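Local coordinates for protein cytochrome P450 CYP260B1 (Sorangium cellulosum, PDB 5HIW) that belongs to the cytochrome P450 family and carries protoporphyrin IX containing iron in a largely helical fold, at residues Arg110-Leu115 / Glu357-Leu362; Ala102-Val107 / Ala348-Ser353; Pro3-Phe8 / Ala23-Glu28. All blocks are in the same frame, centred on the assembly; numbering follows the deposited sequence.

Contact 1: Arg110-Leu115 / Glu357-Leu362; sequences RVVERL and ERFPAL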
ATOM      1  N   ARG A 110     -13.794 -16.658  -5.126  1.00 25.15           N
ATOM      2  CA  ARG A 110     -15.041 -16.394  -4.404  0.50 26.94           C
ATOM      3  C   ARG A 110     -15.489 -14.943  -4.722  1.00 30.74           C
ATOM      4  O   ARG A 110     -16.666 -14.652  -4.981  1.00 27.48           O
ATOM      5  CB  ARG A 110     -14.784 -16.611  -2.906  0.50 29.90           C
ATOM      6  CG  ARG A 110     -15.970 -16.449  -1.940  0.50 30.46           C
ATOM      7  CD  ARG A 110     -15.581 -16.714  -0.465  0.50 33.91           C
ATOM      8  NE  ARG A 110     -14.405 -17.599  -0.298  0.50 34.42           N
ATOM      9  CZ  ARG A 110     -13.279 -17.255   0.346  0.50 34.31           C
ATOM     10  NH1 ARG A 110     -13.171 -16.064   0.929  0.50 33.98           N
ATOM     11  NH2 ARG A 110     -12.259 -18.106   0.414  0.50 31.83           N
ATOM     12  N   VAL A 111     -14.536 -14.033  -4.678  1.00 23.90           N
ATOM     13  CA  VAL A 111     -14.809 -12.610  -4.897  1.00 23.67           C
ATOM     14  C   VAL A 111     -15.364 -12.401  -6.306  1.00 23.11           C
ATOM     15  O   VAL A 111     -16.382 -11.703  -6.516  1.00 29.01           O
ATOM     16  CB  VAL A 111     -13.537 -11.755  -4.600  1.00 21.89           C
ATOM     17  CG1 VAL A 111     -13.722 -10.337  -5.114  1.00 24.27           C
ATOM     18  CG2 VAL A 111     -13.230 -11.705  -3.142  1.00 24.31           C
ATOM     19  N   VAL A 112     -14.744 -13.033  -7.301  1.00 23.70           N
ATOM     20  CA  VAL A 112     -15.107 -12.865  -8.674  1.00 27.74           C
ATOM     21  C   VAL A 112     -16.472 -13.546  -8.953  1.00 32.18           C
ATOM     22  O   VAL A 112     -17.327 -12.980  -9.652  1.00 30.26           O
ATOM     23  CB  VAL A 112     -14.035 -13.464  -9.583  1.00 26.71           C
ATOM     24  CG1 VAL A 112     -14.549 -13.643 -10.996  1.00 31.51           C
ATOM     25  CG2 VAL A 112     -12.790 -12.580  -9.583  1.00 25.41           C
ATOM     26  N   GLU A 113     -16.667 -14.741  -8.367  1.00 31.81           N
ATOM     27  CA  GLU A 113     -17.916 -15.509  -8.467  0.50 33.22           C
ATOM     28  C   GLU A 113     -19.126 -14.655  -8.096  1.00 35.06           C
ATOM     29  O   GLU A 113     -20.195 -14.745  -8.730  1.00 36.72           O
ATOM     30  CB  GLU A 113     -17.871 -16.748  -7.548  0.50 35.18           C
ATOM     31  CG  GLU A 113     -19.176 -17.541  -7.452  0.50 36.70           C
ATOM     32  CD  GLU A 113     -19.543 -18.132  -8.786  0.50 38.31           C
ATOM     33  OE1 GLU A 113     -18.582 -18.517  -9.465  0.50 43.54           O
ATOM     34  OE2 GLU A 113     -20.743 -18.197  -9.166  0.50 41.82           O
ATOM     35  N   ARG A 114     -18.970 -13.827  -7.063  1.00 30.36           N
ATOM     36  CA  ARG A 114     -20.063 -12.976  -6.603  1.00 34.18           C
ATOM     37  C   ARG A 114     -20.501 -12.021  -7.673  1.00 36.50           C
ATOM     38  O   ARG A 114     -21.614 -11.539  -7.588  1.00 39.19           O
ATOM     39  CB  ARG A 114     -19.734 -12.157  -5.352  1.00 32.15           C
ATOM     40  CG  ARG A 114     -19.523 -12.963  -4.057  1.00 34.43           C
ATOM     41  CD  ARG A 114     -18.901 -12.137  -2.917  1.00 39.07           C
ATOM     42  NE  ARG A 114     -18.447 -13.043  -1.857  1.00 43.96           N
ATOM     43  CZ  ARG A 114     -17.326 -12.924  -1.125  1.00 48.74           C
ATOM     44  NH1 ARG A 114     -16.495 -11.872  -1.231  1.00 45.74           N
ATOM     45  NH2 ARG A 114     -17.071 -13.870  -0.221  1.00 47.91           N
ATOM     46  N   LEU A 115     -19.641 -11.683  -8.647  1.00 33.44           N
ATOM     47  CA  LEU A 115     -20.018 -10.680  -9.628  1.00 31.29           C
ATOM     48  C   LEU A 115     -20.689 -11.265 -10.848  1.00 33.78           C
ATOM     49  O   LEU A 115     -21.156 -10.523 -11.732  1.00 30.44           O
ATOM     50  CB  LEU A 115     -18.808  -9.844 -10.063  1.00 33.67           C
ATOM     51  CG  LEU A 115     -18.091  -9.017  -8.968  1.00 35.87           C
ATOM     52  CD1 LEU A 115     -16.936  -8.187  -9.589  1.00 37.62           C
ATOM     53  CD2 LEU A 115     -19.090  -8.106  -8.280  1.00 39.54           C
ATOM     54  N   GLU A 357     -10.299 -12.766 -16.842  1.00 32.69           N
ATOM     55  CA  GLU A 357     -10.620 -13.929 -17.644  1.00 38.54           C
ATOM     56  C   GLU A 357     -12.113 -14.245 -17.532  1.00 42.59           C
ATOM     57  O   GLU A 357     -12.682 -14.840 -18.430  1.00 43.62           O
ATOM     58  CB  GLU A 357      -9.776 -15.137 -17.277  1.00 42.47           C
ATOM     59  CG  GLU A 357     -10.445 -16.086 -16.319  1.00 47.58           C
ATOM     60  CD  GLU A 357      -9.799 -17.452 -16.291  1.00 55.37           C
ATOM     61  OE1 GLU A 357      -9.422 -17.899 -15.177  1.00 50.84           O
ATOM     62  OE2 GLU A 357      -9.678 -18.052 -17.389  1.00 58.76           O
ATOM     63  N   ARG A 358     -12.722 -13.880 -16.414  1.00 35.03           N
ATOM     64  CA  ARG A 358     -14.138 -14.145 -16.186  1.00 37.35           C
ATOM     65  C   ARG A 358     -15.063 -13.141 -16.888  1.00 36.26           C
ATOM     66  O   ARG A 358     -16.186 -13.477 -17.213  1.00 38.11           O
ATOM     67  CB  ARG A 358     -14.433 -14.149 -14.711  1.00 35.36           C
ATOM     68  CG  ARG A 358     -15.840 -14.656 -14.374  1.00 41.91           C
ATOM     69  CD  ARG A 358     -15.920 -16.159 -14.634  1.00 48.08           C
ATOM     70  NE  ARG A 358     -17.271 -16.692 -14.487  1.00 57.04           N
ATOM     71  CZ  ARG A 358     -18.290 -16.461 -15.330  1.00 61.90           C
ATOM     72  NH1 ARG A 358     -18.152 -15.693 -16.417  1.00 58.75           N
ATOM     73  NH2 ARG A 358     -19.482 -17.005 -15.074  1.00 66.19           N
ATOM     74  N   PHE A 359     -14.605 -11.918 -17.095  1.00 32.96           N
ATOM     75  CA  PHE A 359     -15.427 -10.877 -17.674  1.00 33.87           C
ATOM     76  C   PHE A 359     -14.750 -10.357 -18.923  1.00 35.44           C
ATOM     77  O   PHE A 359     -14.169  -9.273 -18.941  1.00 38.47           O
ATOM     78  CB  PHE A 359     -15.687  -9.789 -16.639  1.00 32.94           C
ATOM     79  CG  PHE A 359     -16.498 -10.285 -15.478  1.00 35.35           C
ATOM     80  CD1 PHE A 359     -17.847 -10.569 -15.648  1.00 34.61           C
ATOM     81  CD2 PHE A 359     -15.929 -10.484 -14.231  1.00 33.06           C
ATOM     82  CE1 PHE A 359     -18.600 -11.042 -14.610  1.00 35.41           C
ATOM     83  CE2 PHE A 359     -16.678 -10.992 -13.203  1.00 36.31           C
ATOM     84  CZ  PHE A 359     -18.025 -11.265 -13.390  1.00 35.92           C
ATOM     85  N   PRO A 360     -14.798 -11.156 -19.984  1.00 43.77           N
ATOM     86  CA  PRO A 360     -14.333 -10.709 -21.310  1.00 41.58           C
ATOM     87  C   PRO A 360     -14.769  -9.264 -21.647  1.00 37.69           C
ATOM     88  O   PRO A 360     -14.007  -8.533 -22.208  1.00 37.05           O
ATOM     89  CB  PRO A 360     -15.009 -11.702 -22.255  1.00 43.64           C
ATOM     90  CG  PRO A 360     -15.134 -12.944 -21.459  1.00 46.00           C
ATOM     91  CD  PRO A 360     -15.287 -12.550 -20.013  1.00 47.99           C
ATOM     92  N   ALA A 361     -15.967  -8.826 -21.262  1.00 38.87           N
ATOM     93  CA  ALA A 361     -16.448  -7.491 -21.670  1.00 37.33           C
ATOM     94  C   ALA A 361     -16.151  -6.353 -20.722  1.00 37.03           C
ATOM     95  O   ALA A 361     -16.642  -5.242 -20.922  1.00 32.90           O
ATOM     96  CB  ALA A 361     -17.978  -7.551 -21.903  1.00 41.28           C
ATOM     97  N   LEU A 362     -15.403  -6.646 -19.642  1.00 35.12           N
ATOM     98  CA  LEU A 362     -15.128  -5.683 -18.585  1.00 33.88           C
ATOM     99  C   LEU A 362     -14.722  -4.329 -19.150  1.00 30.77           C
ATOM    100  O   LEU A 362     -13.807  -4.264 -19.921  1.00 33.90           O
ATOM    101  CB  LEU A 362     -14.019  -6.238 -17.685  1.00 33.62           C
ATOM    102  CG  LEU A 362     -13.698  -5.439 -16.413  1.00 35.44           C
ATOM    103  CD1 LEU A 362     -14.959  -5.285 -15.591  1.00 35.49           C
ATOM    104  CD2 LEU A 362     -12.621  -6.083 -15.564  1.00 35.74           C
TER
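Val112 and Arg358 mark the nearest approach of the two backbones, with Val112 CA 7.7 Å from Arg358 CA. Both segments lie near the C-terminal ends of their helices. Helix 341-358 stops at Arg358, and Phe359 is the first residue to leave helical geometry. A type I beta turn then runs from Phe359 to Leu362, closed by Leu362 N on Phe359 O at 3.0 Å.

The ring of Phe359 does most of the work. Its CG is anti to its own carbonyl carbon (chi1 -65°), and this sends the ring toward segment 110-115. The outer ring atoms do the touching. Phe359 CZ lies 3.7 Å from Leu115 CB and 3.6 Å from Leu115 O, so the ring meets both the root of the leucine side chain and its carbonyl. That oxygen comes at the ring obliquely. Val112 CG1 also approaches obliquely, 4.1 Å from Phe359 CE2.

Arg358 CB and CG both touch the same valine methyl, Val112 CG1, at 3.8 Å each. The methyl therefore bridges the last helical residue and the phenylalanine after it. Arg358 CG also lies over one face of the Phe359 ring, 3.9 Å above its plane and offset toward the rim. No hydrogen bond crosses; the touching atoms are carbons, apart from Leu115 O.

Leu391 also touches Phe359, and Leu115 rests on Leu355 and on Leu123 of helix 123-128. The arrangement joins the C-terminal ends of two long helices of the P450 fold, those usually called D and L.

Contact 2: Ala102-Val107 / Ala348-Ser353; sequences ATVTPV and ARVGVS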
ATOM      1  N   ALA A 102      -2.900 -21.768  -1.855  1.00 21.72           N
ATOM      2  CA  ALA A 102      -3.757 -22.161  -0.700  1.00 23.98           C
ATOM      3  C   ALA A 102      -4.731 -21.082  -0.302  1.00 23.68           C
ATOM      4  O   ALA A 102      -5.805 -21.398   0.221  1.00 22.10           O
ATOM      5  CB  ALA A 102      -2.863 -22.497   0.490  1.00 20.83           C
ATOM      6  N   THR A 103      -4.422 -19.806  -0.529  1.00 19.52           N
ATOM      7  CA  THR A 103      -5.281 -18.743   0.004  1.00 20.65           C
ATOM      8  C   THR A 103      -5.766 -17.709  -0.964  1.00 19.28           C
ATOM      9  O   THR A 103      -6.936 -17.451  -1.037  1.00 19.75           O
ATOM     10  CB  THR A 103      -4.571 -17.992   1.148  1.00 24.63           C
ATOM     11  OG1 THR A 103      -4.417 -18.860   2.286  1.00 27.13           O
ATOM     12  CG2 THR A 103      -5.333 -16.807   1.581  1.00 23.81           C
ATOM     13  N   VAL A 104      -4.875 -17.070  -1.702  1.00 17.66           N
ATOM     14  CA  VAL A 104      -5.306 -15.943  -2.545  1.00 17.78           C
ATOM     15  C   VAL A 104      -6.162 -16.393  -3.718  1.00 18.18           C
ATOM     16  O   VAL A 104      -7.166 -15.773  -3.979  1.00 20.03           O
ATOM     17  CB  VAL A 104      -4.083 -15.099  -2.929  1.00 16.86           C
ATOM     18  CG1 VAL A 104      -4.489 -13.924  -3.830  1.00 18.67           C
ATOM     19  CG2 VAL A 104      -3.325 -14.616  -1.699  1.00 17.22           C
ATOM     20  N   THR A 105      -5.845 -17.502  -4.414  1.00 16.25           N
ATOM     21  CA  THR A 105      -6.643 -17.954  -5.538  1.00 19.11           C
ATOM     22  C   THR A 105      -8.073 -18.318  -5.114  1.00 19.98           C
ATOM     23  O   THR A 105      -9.046 -17.875  -5.732  1.00 20.91           O
ATOM     24  CB  THR A 105      -5.926 -19.065  -6.347  1.00 22.02           C
ATOM     25  OG1 THR A 105      -4.690 -18.538  -6.810  1.00 21.20           O
ATOM     26  CG2 THR A 105      -6.738 -19.576  -7.586  1.00 22.70           C
ATOM     27  N   PRO A 106      -8.211 -19.118  -4.041  1.00 20.74           N
ATOM     28  CA  PRO A 106      -9.546 -19.444  -3.565  1.00 22.62           C
ATOM     29  C   PRO A 106     -10.354 -18.215  -3.206  1.00 23.59           C
ATOM     30  O   PRO A 106     -11.524 -18.103  -3.662  1.00 23.49           O
ATOM     31  CB  PRO A 106      -9.297 -20.305  -2.341  1.00 22.92           C
ATOM     32  CG  PRO A 106      -8.041 -20.930  -2.599  1.00 23.74           C
ATOM     33  CD  PRO A 106      -7.213 -19.942  -3.384  1.00 22.00           C
ATOM     34  N   VAL A 107      -9.725 -17.268  -2.531  1.00 22.64           N
ATOM     35  CA  VAL A 107     -10.423 -16.013  -2.167  1.00 22.45           C
ATOM     36  C   VAL A 107     -10.818 -15.236  -3.407  1.00 23.76           C
ATOM     37  O   VAL A 107     -11.949 -14.798  -3.557  1.00 22.90           O
ATOM     38  CB  VAL A 107      -9.543 -15.075  -1.338  1.00 22.16           C
ATOM     39  CG1 VAL A 107     -10.131 -13.697  -1.246  1.00 24.33           C
ATOM     40  CG2 VAL A 107      -9.304 -15.622   0.034  1.00 25.48           C
ATOM     41  N   ALA A 348      -2.389  -8.740  -6.503  1.00 14.60           N
ATOM     42  CA  ALA A 348      -2.796  -8.003  -7.687  1.00 14.76           C
ATOM     43  C   ALA A 348      -2.826  -8.884  -8.913  1.00 17.48           C
ATOM     44  O   ALA A 348      -3.785  -8.882  -9.688  1.00 17.19           O
ATOM     45  CB  ALA A 348      -1.935  -6.790  -7.872  1.00 16.38           C
ATOM     46  N   ARG A 349      -1.774  -9.642  -9.184  1.00 16.03           N
ATOM     47  CA  ARG A 349      -1.776 -10.525 -10.326  1.00 16.40           C
ATOM     48  C   ARG A 349      -2.876 -11.588 -10.318  1.00 16.76           C
ATOM     49  O   ARG A 349      -3.599 -11.792 -11.330  1.00 18.12           O
ATOM     50  CB  ARG A 349      -0.389 -11.195 -10.441  1.00 17.30           C
ATOM     51  CG  ARG A 349      -0.356 -12.270 -11.491  1.00 23.93           C
ATOM     52  CD  ARG A 349       0.994 -12.961 -11.633  1.00 21.70           C
ATOM     53  NE  ARG A 349       1.664 -13.324 -10.386  1.00 23.01           N
ATOM     54  CZ  ARG A 349       1.466 -14.438  -9.692  1.00 19.47           C
ATOM     55  NH1 ARG A 349       0.592 -15.306 -10.093  1.00 22.37           N
ATOM     56  NH2 ARG A 349       2.168 -14.647  -8.594  1.00 20.61           N
ATOM     57  N   VAL A 350      -3.013 -12.279  -9.206  1.00 14.69           N
ATOM     58  CA  VAL A 350      -3.995 -13.326  -9.062  1.00 17.05           C
ATOM     59  C   VAL A 350      -5.430 -12.837  -9.174  1.00 17.57           C
ATOM     60  O   VAL A 350      -6.231 -13.375  -9.957  1.00 19.50           O
ATOM     61  CB  VAL A 350      -3.815 -14.058  -7.778  1.00 19.33           C
ATOM     62  CG1 VAL A 350      -4.959 -15.046  -7.551  1.00 18.80           C
ATOM     63  CG2 VAL A 350      -2.484 -14.774  -7.777  1.00 22.34           C
ATOM     64  N   GLY A 351      -5.758 -11.824  -8.393  1.00 18.04           N
ATOM     65  CA  GLY A 351      -7.063 -11.229  -8.443  1.00 21.26           C
ATOM     66  C   GLY A 351      -7.461 -10.727  -9.805  1.00 18.70           C
ATOM     67  O   GLY A 351      -8.601 -10.936 -10.270  1.00 18.30           O
ATOM     68  N   VAL A 352      -6.589  -9.900 -10.378  1.00 21.39           N
ATOM     69  CA  VAL A 352      -6.926  -9.249 -11.612  1.00 20.46           C
ATOM     70  C   VAL A 352      -6.973 -10.199 -12.777  1.00 21.34           C
ATOM     71  O   VAL A 352      -7.873 -10.083 -13.634  1.00 23.44           O
ATOM     72  CB  VAL A 352      -6.059  -7.985 -11.827  1.00 20.61           C
ATOM     73  CG1 VAL A 352      -6.214  -7.482 -13.227  1.00 23.36           C
ATOM     74  CG2 VAL A 352      -6.467  -6.919 -10.853  1.00 21.38           C
ATOM     75  N   SER A 353      -6.078 -11.180 -12.818  1.00 23.62           N
ATOM     76  CA  SER A 353      -6.146 -12.224 -13.842  1.00 24.97           C
ATOM     77  C   SER A 353      -7.487 -13.018 -13.836  1.00 24.59           C
ATOM     78  O   SER A 353      -8.093 -13.235 -14.875  1.00 23.33           O
ATOM     79  CB  SER A 353      -4.935 -13.162 -13.807  1.00 25.42           C
ATOM     80  OG  SER A 353      -4.745 -13.811 -12.570  1.00 29.72           O
TER
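Val104 and Val350 meet obliquely between helices 93-113 and 341-358, which match the D and L helices of the P450 four-helix core. Val104 CG1 lies 3.9 Å from Val350 CG1. In both valines this methyl is anti to the backbone N (chi1 179° in Val104, 173° in Val350). Each therefore offers the same branch to the other. Val350 CB is nearly as close, 4.0 Å from Val104 CG1.

Thr105 crosses Val350 at about a right angle. Its hydroxyl faces the valine, with Thr105 OG1 3.6 Å from Val350 CG1. This is a plain contact with a methyl. The hydrogen-bond partner of OG1 is Glu100 O, five residues earlier on the same helix. Thr105 also sits just before a kink, since Pro106 N makes no bond to the preceding turn.

Met131 of helix 130-140 and Met346 also pack on Val104. The side chain of Val104 is about 10 Å from the protoporphyrin IX containing Fe. Arg349 NH2 also forms a salt bridge with Glu100 OE1 on helix 93-113.

On helix 341-358, Arg349 O accepts twice. Ser353 OG (2.6 Å) and Ser353 N (3.0 Å) approach this oxygen from opposite faces of its carbonyl plane.

Contact 3: Pro3-Phe8 / Ala23-Glu28; sequences PRKNLF and AAAARE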
ATOM      1  N   PRO A   3       9.575  28.223   0.494  1.00 28.86           N
ATOM      2  CA  PRO A   3       8.447  28.669  -0.254  1.00 30.37           C
ATOM      3  C   PRO A   3       7.232  27.830   0.110  1.00 29.83           C
ATOM      4  O   PRO A   3       7.399  26.633   0.468  1.00 30.16           O
ATOM      5  CB  PRO A   3       8.875  28.443  -1.677  1.00 28.80           C
ATOM      6  CG  PRO A   3       9.860  27.346  -1.613  1.00 26.37           C
ATOM      7  CD  PRO A   3      10.536  27.472  -0.307  1.00 28.00           C
ATOM      8  N   ARG A   4       6.031  28.378  -0.023  1.00 24.94           N
ATOM      9  CA  ARG A   4       4.827  27.649   0.423  1.00 25.40           C
ATOM     10  C   ARG A   4       3.795  27.509  -0.672  1.00 24.51           C
ATOM     11  O   ARG A   4       3.600  28.399  -1.471  1.00 25.88           O
ATOM     12  CB  ARG A   4       4.181  28.321   1.624  1.00 22.36           C
ATOM     13  CG  ARG A   4       5.100  28.573   2.789  1.00 25.07           C
ATOM     14  CD  ARG A   4       4.466  29.545   3.752  1.00 24.68           C
ATOM     15  NE  ARG A   4       3.488  28.953   4.633  1.00 25.32           N
ATOM     16  CZ  ARG A   4       3.805  28.448   5.808  1.00 22.47           C
ATOM     17  NH1 ARG A   4       5.070  28.414   6.206  1.00 23.29           N
ATOM     18  NH2 ARG A   4       2.873  28.047   6.607  1.00 24.81           N
ATOM     19  N   LYS A   5       3.131  26.347  -0.744  1.00 22.30           N
ATOM     20  CA  LYS A   5       2.152  26.063  -1.780  1.00 23.02           C
ATOM     21  C   LYS A   5       1.127  25.098  -1.209  1.00 22.22           C
ATOM     22  O   LYS A   5       1.281  24.675  -0.063  1.00 22.95           O
ATOM     23  CB  LYS A   5       2.841  25.389  -2.984  1.00 24.27           C
ATOM     24  CG  LYS A   5       4.104  26.060  -3.470  1.00 28.09           C
ATOM     25  CD  LYS A   5       4.676  25.242  -4.630  1.00 27.86           C
ATOM     26  CE  LYS A   5       5.853  25.998  -5.229  1.00 30.71           C
ATOM     27  NZ  LYS A   5       6.445  25.359  -6.412  1.00 32.38           N
ATOM     28  N   ASN A   6       0.024  24.868  -1.910  1.00 23.12           N
ATOM     29  CA  ASN A   6      -0.990  23.901  -1.424  1.00 27.15           C
ATOM     30  C   ASN A   6      -1.229  22.971  -2.625  1.00 27.86           C
ATOM     31  O   ASN A   6      -1.988  23.301  -3.521  1.00 25.19           O
ATOM     32  CB  ASN A   6      -2.321  24.580  -0.981  1.00 32.81           C
ATOM     33  CG  ASN A   6      -3.290  23.573  -0.289  1.00 39.47           C
ATOM     34  OD1 ASN A   6      -3.288  22.395  -0.602  1.00 46.52           O
ATOM     35  ND2 ASN A   6      -4.083  24.031   0.671  1.00 51.95           N
ATOM     36  N   LEU A   7      -0.445  21.902  -2.725  1.00 28.24           N
ATOM     37  CA  LEU A   7      -0.534  21.015  -3.894  1.00 26.72           C
ATOM     38  C   LEU A   7      -1.362  19.739  -3.644  1.00 26.36           C
ATOM     39  O   LEU A   7      -1.883  19.140  -4.565  1.00 25.38           O
ATOM     40  CB  LEU A   7       0.892  20.656  -4.303  1.00 24.85           C
ATOM     41  CG  LEU A   7       1.861  21.788  -4.630  1.00 29.28           C
ATOM     42  CD1 LEU A   7       3.184  21.193  -5.029  1.00 28.71           C
ATOM     43  CD2 LEU A   7       1.331  22.654  -5.784  1.00 29.23           C
ATOM     44  N   PHE A   8      -1.524  19.354  -2.392  1.00 24.55           N
ATOM     45  CA  PHE A   8      -2.161  18.073  -2.073  1.00 25.59           C
ATOM     46  C   PHE A   8      -3.688  18.106  -2.010  1.00 28.45           C
ATOM     47  O   PHE A   8      -4.328  17.070  -1.920  1.00 29.63           O
ATOM     48  CB  PHE A   8      -1.513  17.466  -0.832  1.00 23.87           C
ATOM     49  CG  PHE A   8      -0.177  16.800  -1.131  1.00 26.09           C
ATOM     50  CD1 PHE A   8       0.957  17.540  -1.437  1.00 23.36           C
ATOM     51  CD2 PHE A   8      -0.072  15.400  -1.164  1.00 24.73           C
ATOM     52  CE1 PHE A   8       2.153  16.937  -1.716  1.00 21.80           C
ATOM     53  CE2 PHE A   8       1.133  14.796  -1.451  1.00 21.21           C
ATOM     54  CZ  PHE A   8       2.252  15.526  -1.698  1.00 24.23           C
ATOM     55  N   ALA A  23       4.997  17.028 -10.710  1.00 21.54           N
ATOM     56  CA  ALA A  23       6.260  17.119 -11.420  1.00 21.64           C
ATOM     57  C   ALA A  23       6.506  18.595 -11.914  1.00 24.28           C
ATOM     58  O   ALA A  23       7.649  19.046 -11.861  1.00 27.39           O
ATOM     59  CB  ALA A  23       6.269  16.173 -12.598  1.00 21.92           C
ATOM     60  N   ALA A  24       5.440  19.281 -12.360  1.00 25.69           N
ATOM     61  CA  ALA A  24       5.528  20.742 -12.700  1.00 28.99           C
ATOM     62  C   ALA A  24       5.987  21.594 -11.497  1.00 29.37           C
ATOM     63  O   ALA A  24       6.923  22.397 -11.591  1.00 27.95           O
ATOM     64  CB  ALA A  24       4.217  21.252 -13.264  1.00 30.19           C
ATOM     65  N   ALA A  25       5.436  21.328 -10.338  1.00 25.91           N
ATOM     66  CA  ALA A  25       5.802  22.045  -9.135  1.00 27.28           C
ATOM     67  C   ALA A  25       7.226  21.732  -8.747  1.00 27.34           C
ATOM     68  O   ALA A  25       7.934  22.600  -8.281  1.00 23.49           O
ATOM     69  CB  ALA A  25       4.848  21.730  -7.970  1.00 29.24           C
ATOM     70  N   ALA A  26       7.650  20.486  -8.919  1.00 24.40           N
ATOM     71  CA  ALA A  26       9.035  20.069  -8.585  1.00 24.49           C
ATOM     72  C   ALA A  26      10.084  20.770  -9.481  1.00 27.28           C
ATOM     73  O   ALA A  26      11.198  20.986  -9.061  1.00 26.01           O
ATOM     74  CB  ALA A  26       9.186  18.569  -8.825  1.00 26.73           C
ATOM     75  N   ARG A  27       9.762  20.942 -10.753  1.00 29.39           N
ATOM     76  CA  ARG A  27      10.592  21.797 -11.620  1.00 33.88           C
ATOM     77  C   ARG A  27      10.778  23.180 -10.972  1.00 32.35           C
ATOM     78  O   ARG A  27      11.889  23.677 -10.924  1.00 37.46           O
ATOM     79  CB  ARG A  27      10.023  21.874 -13.044  1.00 33.48           C
ATOM     80  CG  ARG A  27      10.304  20.583 -13.826  1.00 37.07           C
ATOM     81  CD  ARG A  27      10.059  20.610 -15.338  1.00 36.50           C
ATOM     82  NE  ARG A  27       8.759  21.172 -15.651  1.00 37.54           N
ATOM     83  CZ  ARG A  27       7.614  20.503 -15.769  1.00 43.72           C
ATOM     84  NH1 ARG A  27       7.571  19.186 -15.598  1.00 38.60           N
ATOM     85  NH2 ARG A  27       6.494  21.179 -16.072  1.00 45.79           N
ATOM     86  N   GLU A  28       9.734  23.782 -10.419  1.00 29.65           N
ATOM     87  CA  GLU A  28       9.952  25.068  -9.726  1.00 32.64           C
ATOM     88  C   GLU A  28      10.742  24.996  -8.418  1.00 31.42           C
ATOM     89  O   GLU A  28      11.620  25.805  -8.230  1.00 27.75           O
ATOM     90  CB  GLU A  28       8.652  25.850  -9.511  1.00 31.42           C
ATOM     91  CG  GLU A  28       7.797  25.971 -10.765  1.00 35.95           C
ATOM     92  CD  GLU A  28       8.544  26.782 -11.797  1.00 45.14           C
ATOM     93  OE1 GLU A  28       8.851  27.967 -11.469  1.00 45.95           O
ATOM     94  OE2 GLU A  28       8.935  26.198 -12.850  1.00 45.86           O
TER
HETATM   95  O   HOH W   1       7.276  22.847  -5.222  1.00 25.98           O
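Lys5 starts with CG anti to its carbonyl carbon (chi1 -48°) and runs straight beyond it, which carries its ammonium group across to Ala25 and Glu28. Leu7 takes the same first torsion (chi1 -57°), and its CD1 reaches the methyl of Ala25. Both side chains leave the backbone toward helix 17-28, two residues apart on the same strand and its loop.

Leu7 CD1 sits only 3.4 Å from Ala25 CB. This is tighter than usual for two carbons, so these two methyls are pressed closely together. Leu7 also touches His21 and Leu22, one turn earlier.

The lysine contact is polar but indirect. Lys5 NZ is 3.6 Å from Ala25 O, and no direct hydrogen bond forms. One water links them. It accepts from Lys5 NZ at 2.9 Å and donates to Ala25 O at 3.1 Å. The ammonium also bonds to His29 ND1, just past the helix. A positive group here would probably suit the carbonyl end of the helix dipole.

Glu28 meets the lysine through its root. Glu28 CB is 3.8 Å from Lys5 NZ, and the two side chains cross at about a right angle. The glutamate chain then bends and carries the carboxylate away. Glu28 OE1 is 6.2 Å from Lys5 NZ, so the opposite charges make no salt bridge.

Strand 4-5 is an outermost strand of the mixed sheet and pairs in parallel with strand 31-34, through backbone bonds of Pro3 and Lys5 to Phe33. Helix 17-28 connects these strands in a beta-alpha-beta unit. Contact 3 packs that helix against the first strand and the loop after it.

In the fold
Contacts 1 and 2 hold the same two helices, 93-113 and 341-358, with centres about 12 Å apart. Both are buried. The centre of contact 2 is about 17 Å from the chain's centre, and that of contact 1 about 24 Å. Contact 1 adds an aromatic ring, Phe359, to the aliphatic packing. Contact 3 is as far out as contact 1 but only partly buried. Its centre is about 39 Å from that of contact 2, on the opposite side of the chain's centre. It belongs to the edge of the mixed sheet, at a beta-alpha-beta unit. None of the three has a direct hydrogen bond between its segments; contact 3 alone has a water bridge, between Lys5 and Ala25.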